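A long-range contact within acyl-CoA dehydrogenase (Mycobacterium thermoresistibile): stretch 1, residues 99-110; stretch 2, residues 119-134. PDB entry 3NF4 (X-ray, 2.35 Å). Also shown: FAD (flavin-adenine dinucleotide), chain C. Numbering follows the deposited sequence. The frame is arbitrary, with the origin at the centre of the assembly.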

ATOM      1  N   SER A  99      11.039  29.032  -0.872  1.00 51.32           N
ATOM      2  CA  SER A  99      11.078  28.323  -2.135  1.00 51.47           C
ATOM      3  C   SER A  99      10.452  29.118  -3.275  1.00 52.20           C
ATOM      4  O   SER A  99      11.005  29.182  -4.359  1.00 52.60           O
ATOM      5  CB  SER A  99      10.373  26.976  -1.977  1.00 50.14           C
ATOM      6  OG  SER A  99      10.815  26.083  -2.964  1.00 51.37           O
ATOM      7  N   VAL A 100       9.297  29.724  -3.019  1.00 53.10           N
ATOM      8  CA  VAL A 100       8.630  30.573  -3.995  1.00 54.51           C
ATOM      9  C   VAL A 100       9.497  31.782  -4.405  1.00 57.19           C
ATOM     10  O   VAL A 100       9.556  32.144  -5.594  1.00 58.27           O
ATOM     11  CB  VAL A 100       7.211  30.990  -3.494  1.00 54.55           C
ATOM     12  CG1 VAL A 100       6.644  32.188  -4.289  1.00 53.86           C
ATOM     13  CG2 VAL A 100       6.259  29.770  -3.547  1.00 51.56           C
ATOM     14  N   HIS A 101      10.210  32.367  -3.443  1.00 58.32           N
ATOM     15  CA  HIS A 101      11.061  33.519  -3.739  1.00 61.29           C
ATOM     16  C   HIS A 101      12.141  33.216  -4.798  1.00 62.61           C
ATOM     17  O   HIS A 101      12.396  34.047  -5.689  1.00 63.97           O
ATOM     18  CB  HIS A 101      11.686  34.055  -2.463  1.00 61.60           C
ATOM     19  CG  HIS A 101      12.601  35.212  -2.682  1.00 65.13           C
ATOM     20  ND1 HIS A 101      12.140  36.492  -2.904  1.00 66.85           N
ATOM     21  CD2 HIS A 101      13.954  35.289  -2.696  1.00 67.62           C
ATOM     22  CE1 HIS A 101      13.171  37.310  -3.051  1.00 69.03           C
ATOM     23  NE2 HIS A 101      14.282  36.605  -2.929  1.00 69.91           N
ATOM     24  N   SER A 102      12.755  32.032  -4.693  1.00 62.51           N
ATOM     25  CA  SER A 102      13.696  31.514  -5.685  1.00 63.58           C
ATOM     26  C   SER A 102      13.082  31.363  -7.067  1.00 63.72           C
ATOM     27  O   SER A 102      13.660  31.810  -8.051  1.00 65.14           O
ATOM     28  CB  SER A 102      14.231  30.149  -5.243  1.00 63.22           C
ATOM     29  OG  SER A 102      15.273  30.302  -4.294  1.00 66.78           O
ATOM     30  N   LEU A 103      11.927  30.707  -7.156  1.00 62.39           N
ATOM     31  CA  LEU A 103      11.204  30.650  -8.419  1.00 62.88           C
ATOM     32  C   LEU A 103      10.838  32.031  -8.981  1.00 63.44           C
ATOM     33  O   LEU A 103      10.836  32.214 -10.193  1.00 64.08           O
ATOM     34  CB  LEU A 103       9.920  29.835  -8.278  1.00 62.08           C
ATOM     35  CG  LEU A 103       9.899  28.338  -8.568  1.00 63.90           C
ATOM     36  CD1 LEU A 103      11.087  27.620  -7.928  1.00 65.73           C
ATOM     37  CD2 LEU A 103       8.569  27.762  -8.062  1.00 64.77           C
ATOM     38  N   SER A 104      10.502  32.976  -8.113  1.00 63.18           N
ATOM     39  CA  SER A 104      10.071  34.303  -8.575  1.00 65.31           C
ATOM     40  C   SER A 104      11.183  35.080  -9.295  1.00 67.01           C
ATOM     41  O   SER A 104      10.915  35.842 -10.221  1.00 68.12           O
ATOM     42  CB  SER A 104       9.429  35.130  -7.445  1.00 64.96           C
ATOM     43  OG  SER A 104      10.399  35.857  -6.705  1.00 65.98           O
ATOM     44  N   SER A 105      12.437  34.847  -8.921  1.00 67.84           N
ATOM     45  CA  SER A 105      13.534  35.503  -9.644  1.00 69.63           C
ATOM     46  C   SER A 105      14.023  34.748 -10.898  1.00 70.43           C
ATOM     47  O   SER A 105      14.870  35.252 -11.634  1.00 71.91           O
ATOM     48  CB  SER A 105      14.695  35.843  -8.694  1.00 69.62           C
ATOM     49  OG  SER A 105      15.524  34.728  -8.445  1.00 67.44           O
ATOM     50  N   HIS A 106      13.472  33.565 -11.157  1.00 69.58           N
ATOM     51  CA  HIS A 106      14.034  32.663 -12.192  1.00 70.38           C
ATOM     52  C   HIS A 106      13.877  33.110 -13.672  1.00 71.75           C
ATOM     53  O   HIS A 106      14.834  32.994 -14.440  1.00 72.75           O
ATOM     54  CB  HIS A 106      13.562  31.203 -11.967  1.00 68.62           C
ATOM     55  CG  HIS A 106      13.771  30.290 -13.142  1.00 68.77           C
ATOM     56  ND1 HIS A 106      14.789  29.362 -13.194  1.00 69.76           N
ATOM     57  CD2 HIS A 106      13.069  30.138 -14.292  1.00 68.88           C
ATOM     58  CE1 HIS A 106      14.713  28.688 -14.330  1.00 69.92           C
ATOM     59  NE2 HIS A 106      13.682  29.146 -15.018  1.00 68.60           N
ATOM     60  N   PRO A 107      12.686  33.594 -14.078  1.00 72.12           N
ATOM     61  CA  PRO A 107      12.534  34.108 -15.447  1.00 74.17           C
ATOM     62  C   PRO A 107      13.489  35.265 -15.826  1.00 75.90           C
ATOM     63  O   PRO A 107      13.972  35.303 -16.953  1.00 77.12           O
ATOM     64  CB  PRO A 107      11.086  34.608 -15.478  1.00 73.95           C
ATOM     65  CG  PRO A 107      10.419  33.834 -14.465  1.00 72.71           C
ATOM     66  CD  PRO A 107      11.408  33.645 -13.357  1.00 71.03           C
ATOM     67  N   LEU A 108      13.747  36.190 -14.909  1.00 76.05           N
ATOM     68  CA  LEU A 108      14.624  37.324 -15.215  1.00 78.91           C
ATOM     69  C   LEU A 108      16.075  36.855 -15.357  1.00 79.80           C
ATOM     70  O   LEU A 108      16.776  37.273 -16.286  1.00 81.29           O
ATOM     71  CB  LEU A 108      14.496  38.440 -14.160  1.00 78.65           C
ATOM     72  CG  LEU A 108      15.371  39.699 -14.221  1.00 81.95           C
ATOM     73  CD1 LEU A 108      15.338  40.378 -15.605  1.00 85.20           C
ATOM     74  CD2 LEU A 108      14.993  40.720 -13.121  1.00 81.91           C
ATOM     75  N   LEU A 109      16.494  35.966 -14.453  1.00 78.71           N
ATOM     76  CA  LEU A 109      17.852  35.467 -14.423  1.00 79.49           C
ATOM     77  C   LEU A 109      18.247  34.659 -15.662  1.00 80.77           C
ATOM     78  O   LEU A 109      19.394  34.745 -16.106  1.00 82.42           O
ATOM     79  CB  LEU A 109      18.090  34.641 -13.161  1.00 77.98           C
ATOM     80  CG  LEU A 109      19.471  33.978 -13.054  1.00 78.24           C
ATOM     81  CD1 LEU A 109      20.550  34.964 -12.600  1.00 79.23           C
ATOM     82  CD2 LEU A 109      19.419  32.755 -12.135  1.00 77.30           C
ATOM     83  N   VAL A 110      17.320  33.876 -16.219  1.00 80.42           N
ATOM     84  CA  VAL A 110      17.658  33.000 -17.351  1.00 81.17           C
ATOM     85  C   VAL A 110      17.257  33.578 -18.721  1.00 83.11           C
ATOM     86  O   VAL A 110      17.877  33.255 -19.738  1.00 84.04           O
ATOM     87  CB  VAL A 110      17.130  31.539 -17.148  1.00 79.55           C
ATOM     88  CG1 VAL A 110      17.320  30.692 -18.405  1.00 80.15           C
ATOM     89  CG2 VAL A 110      17.828  30.874 -15.965  1.00 78.08           C
TER
HETATM   90  PA  FAD C 384      -7.504  20.617 -10.931  1.00 65.11           P
HETATM   91  O1A FAD C 384      -6.583  20.887 -12.089  1.00 65.34           O
HETATM   92  O2A FAD C 384      -8.932  21.073 -11.063  1.00 66.49           O
HETATM   93  O5B FAD C 384      -7.526  19.029 -10.648  1.00 64.51           O
HETATM   94  C5B FAD C 384      -8.487  18.370  -9.826  1.00 61.57           C
HETATM   95  C4B FAD C 384      -8.188  16.863  -9.801  1.00 60.86           C
HETATM   96  O4B FAD C 384      -8.181  16.285 -11.123  1.00 61.61           O
HETATM   97  C3B FAD C 384      -6.823  16.580  -9.187  1.00 60.14           C
HETATM   98  O3B FAD C 384      -6.925  15.433  -8.346  1.00 58.43           O
HETATM   99  C2B FAD C 384      -5.933  16.246 -10.372  1.00 61.58           C
HETATM  100  O2B FAD C 384      -4.810  15.417  -9.995  1.00 60.55           O
HETATM  101  C1B FAD C 384      -6.925  15.633 -11.380  1.00 61.15           C
HETATM  102  N9A FAD C 384      -6.411  15.873 -12.751  1.00 62.18           N
HETATM  103  C8A FAD C 384      -6.316  17.080 -13.382  1.00 61.83           C
HETATM  104  N7A FAD C 384      -5.758  16.894 -14.598  1.00 60.55           N
HETATM  105  C5A FAD C 384      -5.509  15.570 -14.730  1.00 61.77           C
HETATM  106  C6A FAD C 384      -4.962  14.791 -15.747  1.00 63.28           C
HETATM  107  N6A FAD C 384      -4.543  15.382 -16.893  1.00 63.45           N
HETATM  108  N1A FAD C 384      -4.849  13.439 -15.574  1.00 63.08           N
HETATM  109  C2A FAD C 384      -5.256  12.850 -14.432  1.00 61.39           C
HETATM  110  N3A FAD C 384      -5.775  13.589 -13.436  1.00 61.02           N
HETATM  111  C4A FAD C 384      -5.912  14.933 -13.561  1.00 60.74           C
HETATM  112  N1  FAD C 384      -0.271  28.401  -8.112  1.00 76.42           N
HETATM  113  C2  FAD C 384       0.648  29.288  -8.603  1.00 78.80           C
HETATM  114  O2  FAD C 384       0.792  29.445  -9.843  1.00 80.23           O
HETATM  115  N3  FAD C 384       1.424  30.014  -7.755  1.00 77.55           N
HETATM  116  C4  FAD C 384       1.312  29.877  -6.408  1.00 75.96           C
HETATM  117  O4  FAD C 384       2.047  30.572  -5.661  1.00 74.82           O
HETATM  118  C4X FAD C 384       0.378  28.963  -5.882  1.00 73.88           C
HETATM  119  N5  FAD C 384       0.237  28.817  -4.537  1.00 70.63           N
HETATM  120  C5X FAD C 384      -0.692  27.952  -4.052  1.00 69.21           C
HETATM  121  C6  FAD C 384      -0.841  27.805  -2.672  1.00 67.12           C
HETATM  122  C7  FAD C 384      -1.786  26.925  -2.145  1.00 65.86           C
HETATM  123  C7M FAD C 384      -1.914  26.798  -0.644  1.00 61.55           C
HETATM  124  C8  FAD C 384      -2.584  26.188  -3.027  1.00 66.62           C
HETATM  125  C8M FAD C 384      -3.636  25.207  -2.575  1.00 64.67           C
HETATM  126  C9  FAD C 384      -2.427  26.335  -4.403  1.00 68.49           C
HETATM  127  C9A FAD C 384      -1.491  27.207  -4.937  1.00 69.32           C
HETATM  128  N10 FAD C 384      -1.358  27.328  -6.284  1.00 72.46           N
HETATM  129  C10 FAD C 384      -0.438  28.218  -6.769  1.00 74.32           C
HETATM  130  C1' FAD C 384      -2.217  26.537  -7.219  1.00 72.65           C
HETATM  131  C2' FAD C 384      -1.873  25.027  -7.306  1.00 71.90           C
HETATM  132  O2' FAD C 384      -0.626  24.849  -8.008  1.00 71.46           O
HETATM  133  C3' FAD C 384      -3.042  24.183  -7.895  1.00 70.34           C
HETATM  134  O3' FAD C 384      -4.121  24.223  -6.951  1.00 68.73           O
HETATM  135  C4' FAD C 384      -2.763  22.698  -8.221  1.00 69.85           C
HETATM  136  O4' FAD C 384      -1.542  22.534  -8.966  1.00 72.09           O
HETATM  137  C5' FAD C 384      -3.884  21.917  -8.956  1.00 69.49           C
HETATM  138  O5' FAD C 384      -4.789  22.658  -9.812  1.00 69.88           O
HETATM  139  P   FAD C 384      -6.370  22.763  -9.451  1.00 68.79           P
HETATM  140  O1P FAD C 384      -6.505  23.213  -8.007  1.00 67.82           O
HETATM  141  O2P FAD C 384      -7.097  23.560 -10.499  1.00 69.14           O
HETATM  142  O3P FAD C 384      -6.846  21.214  -9.570  1.00 66.45           O
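Stretch 2 119-134: RWLPGMLSGEQIGAYS

The imidazole of His101 ties together two separated parts of stretch 2. Gly131 N donates to His101 ND1 at 2.9 Å. On the same ring, His101 NE2 donates to Met124 O at 3.4 Å, a weak bond. Both partners lie at the ring edge, near its plane. The ring therefore links the last residue of helix 119-124 to the first residue of strand 131-134.

Stretch 2 runs as helix, then loop, then strand. The helix is kinked: the N atoms of Pro122 and Gly123 have no bond to the turn before. Leu125 leaves helical geometry. At the backbone angles of Gly127 (phi 106°, psi -5°) a CB would be jammed against the carbonyl O of the residue before, which calls for glycine.

The strand crosses helix 99-104 at 73°, with the axes 6.3 Å apart at their closest. The backbones come very near: His101 CA and Gly131 CA are 4.7 Å apart. Gly131 has no side chain, and Ser104 OG takes up the space, 3.1 Å from Gly131 CA. An ideal CB on Gly131 would clash with that oxygen. Ser104 OG itself donates to His101 O at 2.9 Å, within its own helix. Further along the strand, the CA-to-CB bond of Ala132 points away from stretch 1, that of Tyr133 toward it. Tyr133 CD1 lies 4.3 Å from Leu103 CB. Beyond the helix contact, Tyr133 O accepts a hydrogen bond from FAD N3 at 3.2 Å.

Helix 119-124 packs less closely on helix 106-110. Their axes approach to 10.5 Å, and their directions differ by 130°. Side chains fill the gap. Leu108 CD2 sits 3.9 Å from Trp120 CB, 4.1 Å from Leu121 CG and 3.9 Å from Met124 SD. Leu109 CD1 meets Leu121 CD1 at 3.8 Å. Ser105 CB lies 3.7 Å from Met124 CE.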

ATOM      1  N   ARG A 119      19.136  46.488 -13.818  1.00 96.71           N
ATOM      2  CA  ARG A 119      18.091  47.222 -13.097  1.00 97.00           C
ATOM      3  C   ARG A 119      17.630  46.550 -11.789  1.00 94.93           C
ATOM      4  O   ARG A 119      17.696  47.164 -10.704  1.00 95.12           O
ATOM      5  CB  ARG A 119      16.866  47.444 -13.996  1.00 97.47           C
ATOM      6  CG  ARG A 119      16.928  48.661 -14.901  1.00101.51           C
ATOM      7  CD  ARG A 119      15.646  48.832 -15.737  1.00103.65           C
ATOM      8  NE  ARG A 119      14.558  49.465 -14.986  1.00104.06           N
ATOM      9  CZ  ARG A 119      13.651  50.292 -15.515  1.00106.01           C
ATOM     10  NH1 ARG A 119      13.697  50.610 -16.806  1.00108.56           N
ATOM     11  NH2 ARG A 119      12.698  50.814 -14.748  1.00105.35           N
ATOM     12  N   TRP A 120      17.179  45.294 -11.893  1.00 92.60           N
ATOM     13  CA  TRP A 120      16.316  44.705 -10.853  1.00 90.05           C
ATOM     14  C   TRP A 120      16.868  43.559  -9.993  1.00 88.25           C
ATOM     15  O   TRP A 120      16.465  43.407  -8.827  1.00 87.03           O
ATOM     16  CB  TRP A 120      14.982  44.296 -11.472  1.00 88.83           C
ATOM     17  CG  TRP A 120      14.113  45.454 -11.890  1.00 89.13           C
ATOM     18  CD1 TRP A 120      13.655  46.474 -11.094  1.00 88.90           C
ATOM     19  CD2 TRP A 120      13.566  45.685 -13.193  1.00 88.46           C
ATOM     20  NE1 TRP A 120      12.865  47.327 -11.827  1.00 89.50           N
ATOM     21  CE2 TRP A 120      12.789  46.864 -13.116  1.00 89.48           C
ATOM     22  CE3 TRP A 120      13.655  45.010 -14.420  1.00 88.35           C
ATOM     23  CZ2 TRP A 120      12.104  47.380 -14.221  1.00 90.64           C
ATOM     24  CZ3 TRP A 120      12.976  45.521 -15.516  1.00 89.27           C
ATOM     25  CH2 TRP A 120      12.212  46.697 -15.411  1.00 91.37           C
ATOM     26  N   LEU A 121      17.768  42.753 -10.559  1.00 88.05           N
ATOM     27  CA  LEU A 121      18.270  41.553  -9.875  1.00 86.12           C
ATOM     28  C   LEU A 121      18.958  41.803  -8.539  1.00 86.03           C
ATOM     29  O   LEU A 121      18.694  41.083  -7.579  1.00 84.80           O
ATOM     30  CB  LEU A 121      19.153  40.683 -10.786  1.00 86.24           C
ATOM     31  CG  LEU A 121      18.517  39.491 -11.517  1.00 84.39           C
ATOM     32  CD1 LEU A 121      19.594  38.605 -12.114  1.00 84.48           C
ATOM     33  CD2 LEU A 121      17.618  38.650 -10.609  1.00 82.02           C
ATOM     34  N   PRO A 122      19.824  42.829  -8.457  1.00 87.69           N
ATOM     35  CA  PRO A 122      20.520  43.020  -7.176  1.00 87.70           C
ATOM     36  C   PRO A 122      19.606  43.325  -5.990  1.00 86.59           C
ATOM     37  O   PRO A 122      19.893  42.877  -4.880  1.00 86.06           O
ATOM     38  CB  PRO A 122      21.493  44.179  -7.467  1.00 89.97           C
ATOM     39  CG  PRO A 122      21.783  44.042  -8.942  1.00 90.68           C
ATOM     40  CD  PRO A 122      20.427  43.647  -9.529  1.00 89.93           C
ATOM     41  N   GLY A 123      18.529  44.074  -6.219  1.00 86.50           N
ATOM     42  CA  GLY A 123      17.526  44.328  -5.180  1.00 85.69           C
ATOM     43  C   GLY A 123      16.727  43.090  -4.757  1.00 83.79           C
ATOM     44  O   GLY A 123      16.398  42.922  -3.581  1.00 82.32           O
ATOM     45  N   MET A 124      16.416  42.219  -5.711  1.00 83.43           N
ATOM     46  CA  MET A 124      15.713  40.967  -5.394  1.00 82.32           C
ATOM     47  C   MET A 124      16.537  40.061  -4.466  1.00 81.36           C
ATOM     48  O   MET A 124      15.991  39.467  -3.524  1.00 80.04           O
ATOM     49  CB  MET A 124      15.306  40.236  -6.677  1.00 82.06           C
ATOM     50  CG  MET A 124      14.268  41.022  -7.482  1.00 84.16           C
ATOM     51  SD  MET A 124      14.400  40.779  -9.254  1.00 90.13           S
ATOM     52  CE  MET A 124      13.564  39.222  -9.498  1.00 85.10           C
ATOM     53  N   LEU A 125      17.853  40.010  -4.697  1.00 81.68           N
ATOM     54  CA  LEU A 125      18.712  39.079  -3.966  1.00 80.43           C
ATOM     55  C   LEU A 125      19.364  39.714  -2.744  1.00 81.15           C
ATOM     56  O   LEU A 125      20.217  39.098  -2.096  1.00 80.81           O
ATOM     57  CB  LEU A 125      19.756  38.452  -4.898  1.00 80.51           C
ATOM     58  CG  LEU A 125      19.217  37.916  -6.230  1.00 79.85           C
ATOM     59  CD1 LEU A 125      20.355  37.483  -7.148  1.00 79.16           C
ATOM     60  CD2 LEU A 125      18.190  36.773  -6.028  1.00 77.54           C
ATOM     61  N   SER A 126      18.926  40.927  -2.414  1.00 81.95           N
ATOM     62  CA  SER A 126      19.555  41.741  -1.369  1.00 83.59           C
ATOM     63  C   SER A 126      19.242  41.231   0.031  1.00 82.74           C
ATOM     64  O   SER A 126      20.015  41.464   0.969  1.00 83.47           O
ATOM     65  CB  SER A 126      19.093  43.205  -1.479  1.00 84.92           C
ATOM     66  OG  SER A 126      17.779  43.358  -0.939  1.00 84.61           O
ATOM     67  N   GLY A 127      18.093  40.572   0.172  1.00 81.15           N
ATOM     68  CA  GLY A 127      17.665  40.044   1.458  1.00 80.45           C
ATOM     69  C   GLY A 127      16.540  40.835   2.104  1.00 80.66           C
ATOM     70  O   GLY A 127      16.013  40.443   3.150  1.00 79.83           O
ATOM     71  N   GLU A 128      16.173  41.952   1.483  1.00 81.63           N
ATOM     72  CA  GLU A 128      15.121  42.819   2.010  1.00 81.68           C
ATOM     73  C   GLU A 128      13.812  42.657   1.240  1.00 80.56           C
ATOM     74  O   GLU A 128      12.749  43.048   1.736  1.00 80.56           O
ATOM     75  CB  GLU A 128      15.580  44.287   2.006  1.00 83.49           C
ATOM     76  N   GLN A 129      13.890  42.080   0.040  1.00 79.45           N
ATOM     77  CA  GLN A 129      12.714  41.936  -0.819  1.00 78.71           C
ATOM     78  C   GLN A 129      12.070  40.521  -0.748  1.00 76.51           C
ATOM     79  O   GLN A 129      12.713  39.556  -0.299  1.00 75.42           O
ATOM     80  CB  GLN A 129      13.051  42.341  -2.265  1.00 79.91           C
ATOM     81  CG  GLN A 129      13.231  43.853  -2.494  1.00 82.93           C
ATOM     82  CD  GLN A 129      13.403  44.238  -3.973  1.00 86.17           C
ATOM     83  OE1 GLN A 129      12.843  43.600  -4.872  1.00 87.88           O
ATOM     84  NE2 GLN A 129      14.169  45.296  -4.224  1.00 87.05           N
ATOM     85  N   ILE A 130      10.797  40.415  -1.157  1.00 74.91           N
ATOM     86  CA  ILE A 130      10.095  39.119  -1.245  1.00 72.53           C
ATOM     87  C   ILE A 130       9.359  39.008  -2.575  1.00 71.15           C
ATOM     88  O   ILE A 130       8.584  39.907  -2.939  1.00 71.47           O
ATOM     89  CB  ILE A 130       9.064  38.900  -0.113  1.00 72.01           C
ATOM     90  CG1 ILE A 130       9.650  39.241   1.255  1.00 73.93           C
ATOM     91  CG2 ILE A 130       8.649  37.454  -0.077  1.00 71.78           C
ATOM     92  CD1 ILE A 130       8.653  39.895   2.212  1.00 75.72           C
ATOM     93  N   GLY A 131       9.617  37.908  -3.291  1.00 68.49           N
ATOM     94  CA  GLY A 131       8.988  37.630  -4.572  1.00 66.71           C
ATOM     95  C   GLY A 131       7.822  36.643  -4.539  1.00 64.80           C
ATOM     96  O   GLY A 131       7.745  35.749  -3.685  1.00 62.46           O
ATOM     97  N   ALA A 132       6.904  36.821  -5.479  1.00 64.17           N
ATOM     98  CA  ALA A 132       5.810  35.892  -5.650  1.00 63.14           C
ATOM     99  C   ALA A 132       5.684  35.528  -7.128  1.00 63.78           C
ATOM    100  O   ALA A 132       6.231  36.224  -8.007  1.00 65.13           O
ATOM    101  CB  ALA A 132       4.510  36.459  -5.096  1.00 62.65           C
ATOM    102  N   TYR A 133       4.978  34.430  -7.383  1.00 62.41           N
ATOM    103  CA  TYR A 133       4.925  33.791  -8.688  1.00 62.82           C
ATOM    104  C   TYR A 133       3.432  33.546  -9.001  1.00 62.72           C
ATOM    105  O   TYR A 133       2.726  32.944  -8.176  1.00 61.09           O
ATOM    106  CB  TYR A 133       5.715  32.485  -8.590  1.00 61.87           C
ATOM    107  CG  TYR A 133       5.999  31.750  -9.884  1.00 63.29           C
ATOM    108  CD1 TYR A 133       7.096  32.080 -10.669  1.00 63.52           C
ATOM    109  CD2 TYR A 133       5.204  30.671 -10.287  1.00 64.48           C
ATOM    110  CE1 TYR A 133       7.379  31.397 -11.857  1.00 64.88           C
ATOM    111  CE2 TYR A 133       5.483  29.970 -11.474  1.00 65.69           C
ATOM    112  CZ  TYR A 133       6.576  30.348 -12.250  1.00 66.29           C
ATOM    113  OH  TYR A 133       6.868  29.677 -13.414  1.00 67.52           O
ATOM    114  N   SER A 134       2.967  34.011 -10.172  1.00 63.61           N
ATOM    115  CA  SER A 134       1.540  34.029 -10.513  1.00 64.13           C
ATOM    116  C   SER A 134       1.165  33.416 -11.864  1.00 65.31           C
ATOM    117  O   SER A 134       1.331  34.052 -12.925  1.00 66.93           O
ATOM    118  CB  SER A 134       1.003  35.458 -10.453  1.00 64.76           C
ATOM    119  OG  SER A 134      -0.397  35.445 -10.644  1.00 66.12           O
TER